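Local atomic coordinates of ASCH domain (Vibrio cholerae TMA 21, PDB entry 3S9X), a protein that is of unknown function but carries an ASCH domain, a PUA-clan fold that may bind RNA. Residues 91-97 with 152-158. Numbering follows the deposited sequence.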
# COMPACT_ATOMS: atom_id res chain seq x y z
N CYS A 91 3.68 8.19 -8.40
CA CYS A 91 2.26 8.24 -8.74
C CYS A 91 1.46 8.46 -7.44
O CYS A 91 2.00 8.47 -6.37
CB CYS A 91 1.82 7.02 -9.53
SG CYS A 91 1.90 5.48 -8.63
N ILE A 92 0.16 8.66 -7.62
CA ILE A 92 -0.74 8.77 -6.50
C ILE A 92 -1.82 7.67 -6.67
O ILE A 92 -2.40 7.57 -7.76
CB ILE A 92 -1.41 10.17 -6.35
CG1 ILE A 92 -0.34 11.24 -6.35
CG2 ILE A 92 -2.30 10.25 -5.10
CD1 ILE A 92 -0.83 12.68 -6.21
N ILE A 93 -2.10 6.96 -5.58
CA ILE A 93 -3.11 5.95 -5.56
C ILE A 93 -4.25 6.31 -4.64
O ILE A 93 -4.03 7.06 -3.67
CB ILE A 93 -2.57 4.57 -5.25
CG1 ILE A 93 -1.93 4.50 -3.85
CG2 ILE A 93 -1.62 4.05 -6.33
CD1 ILE A 93 -1.46 3.16 -3.35
N GLU A 94 -5.46 5.80 -4.94
CA GLU A 94 -6.66 6.01 -4.13
C GLU A 94 -7.13 4.60 -3.75
O GLU A 94 -7.31 3.71 -4.61
CB GLU A 94 -7.79 6.70 -4.93
CG GLU A 94 -9.01 6.97 -4.08
CD GLU A 94 -10.03 7.78 -4.79
OE1 GLU A 94 -9.70 8.65 -5.62
OE2 GLU A 94 -11.22 7.63 -4.39
N ILE A 95 -7.30 4.38 -2.46
CA ILE A 95 -7.83 3.12 -1.95
C ILE A 95 -9.29 2.93 -2.40
O ILE A 95 -10.10 3.82 -2.16
CB ILE A 95 -7.69 3.05 -0.42
CG1 ILE A 95 -6.20 3.05 -0.04
CG2 ILE A 95 -8.48 1.78 0.12
CD1 ILE A 95 -5.83 2.82 1.44
N THR A 96 -9.60 1.75 -2.94
CA THR A 96 -10.92 1.45 -3.45
C THR A 96 -11.67 0.38 -2.64
O THR A 96 -12.89 0.39 -2.64
CB THR A 96 -10.88 1.03 -4.95
OG1 THR A 96 -10.05 -0.09 -5.00
CG2 THR A 96 -10.33 2.19 -5.85
N SER A 97 -10.97 -0.44 -1.85
CA SER A 97 -11.60 -1.42 -0.99
C SER A 97 -10.66 -1.90 0.07
O SER A 97 -9.44 -1.87 -0.12
CB SER A 97 -12.12 -2.62 -1.77
OG SER A 97 -11.12 -3.42 -2.29
N GLU A 152 -5.88 -4.44 0.81
CA GLU A 152 -6.26 -3.15 0.22
C GLU A 152 -6.18 -3.24 -1.30
O GLU A 152 -5.23 -3.84 -1.84
CB GLU A 152 -5.31 -2.05 0.67
CG GLU A 152 -5.34 -1.81 2.12
CD GLU A 152 -4.17 -0.89 2.61
OE1 GLU A 152 -4.02 0.17 1.99
OE2 GLU A 152 -3.56 -1.25 3.63
N HIS A 153 -7.21 -2.76 -1.98
CA HIS A 153 -7.16 -2.57 -3.41
C HIS A 153 -7.11 -1.07 -3.69
O HIS A 153 -7.66 -0.27 -2.91
CB HIS A 153 -8.33 -3.20 -4.11
CG HIS A 153 -8.30 -4.69 -4.14
ND1 HIS A 153 -8.59 -5.48 -3.06
CD2 HIS A 153 -8.05 -5.53 -5.16
CE1 HIS A 153 -8.51 -6.76 -3.44
NE2 HIS A 153 -8.13 -6.81 -4.68
N PHE A 154 -6.50 -0.67 -4.80
CA PHE A 154 -6.32 0.73 -5.09
C PHE A 154 -6.17 0.94 -6.63
O PHE A 154 -5.95 -0.02 -7.36
CB PHE A 154 -5.15 1.34 -4.28
CG PHE A 154 -3.87 0.57 -4.43
CD1 PHE A 154 -3.12 0.58 -5.59
CD2 PHE A 154 -3.42 -0.23 -3.37
CE1 PHE A 154 -1.90 -0.14 -5.64
CE2 PHE A 154 -2.26 -0.95 -3.45
CZ PHE A 154 -1.48 -0.87 -4.60
N LYS A 155 -6.24 2.22 -6.99
CA LYS A 155 -6.13 2.62 -8.37
C LYS A 155 -5.25 3.85 -8.47
O LYS A 155 -5.28 4.69 -7.58
CB LYS A 155 -7.48 2.89 -8.99
CG LYS A 155 -8.20 4.07 -8.43
CD LYS A 155 -9.60 4.34 -8.98
CE LYS A 155 -10.29 5.52 -8.34
NZ LYS A 155 -11.69 5.69 -8.86
N VAL A 156 -4.51 4.00 -9.57
CA VAL A 156 -3.76 5.19 -9.85
C VAL A 156 -4.74 6.31 -10.23
O VAL A 156 -5.55 6.09 -11.12
CB VAL A 156 -2.68 4.97 -10.92
CG1 VAL A 156 -2.05 6.27 -11.31
CG2 VAL A 156 -1.62 4.00 -10.38
N VAL A 157 -4.57 7.51 -9.63
CA VAL A 157 -5.31 8.70 -10.01
C VAL A 157 -4.44 9.82 -10.56
O VAL A 157 -4.95 10.80 -11.10
CB VAL A 157 -6.20 9.19 -8.82
CG1 VAL A 157 -7.23 8.10 -8.43
CG2 VAL A 157 -5.38 9.70 -7.61
N TYR A 158 -3.12 9.72 -10.41
CA TYR A 158 -2.23 10.77 -10.92
C TYR A 158 -0.82 10.23 -11.09
O TYR A 158 -0.37 9.42 -10.31
CB TYR A 158 -2.21 11.97 -9.95
CG TYR A 158 -1.57 13.23 -10.53
CD1 TYR A 158 -2.26 13.99 -11.43
CD2 TYR A 158 -0.34 13.64 -10.18
CE1 TYR A 158 -1.74 15.12 -11.99
CE2 TYR A 158 0.24 14.74 -10.75
CZ TYR A 158 -0.49 15.50 -11.65
OH TYR A 158 0.08 16.63 -12.19
O HOH W 1 -11.37 8.69 -7.88
O HOH W 2 -9.64 -5.16 -0.46
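Ile93 lays its CD1 methyl over the middle of the Phe154 ring, 3.7 Å from the centroid and 12° off the ring normal, a CH-pi contact on the buried side of two antiparallel strands. Phe154 CG lies between its own backbone N and carbonyl carbon; this chi1 of 53° sends the ring out from the strand, and Ile93 CD1 reaches over its face. On the same face Ile93 CG2 meets Val156 CG2 at 4.1 Å, and Ile51 of helix 41-52 packs against both residues. The other face is looser and more polar around Glu94 and Lys155. This hydrogen-bonded pair runs side by side, but Glu94 OE1 stays 4.8 Å from Lys155 NZ; a water joins the two atoms, and Tyr29 OH also bonds to OE1. Exposed to solvent, Thr96 and Lys155 touch through CG2 and CG, 3.8 Å apart. At the apolar end of that face Ile92 CD1 touches Tyr158 CB, where helix 8-19 adds Phe13 edge-to-face on the tyrosine ring. Backbone bonds tie the strands throughout, the straightest from Thr96 N to His153 O (2.8 Å, 175° at the hydrogen). The register slips twice: Thr96 and Ser97 both face His153, while Val157 and Tyr158 both face Ile92. Two classic beta bulges thus interrupt this antiparallel ladder between strands 89-102 and 148-158, neighbours in the mixed sheet of the PUA-like ASCH domain.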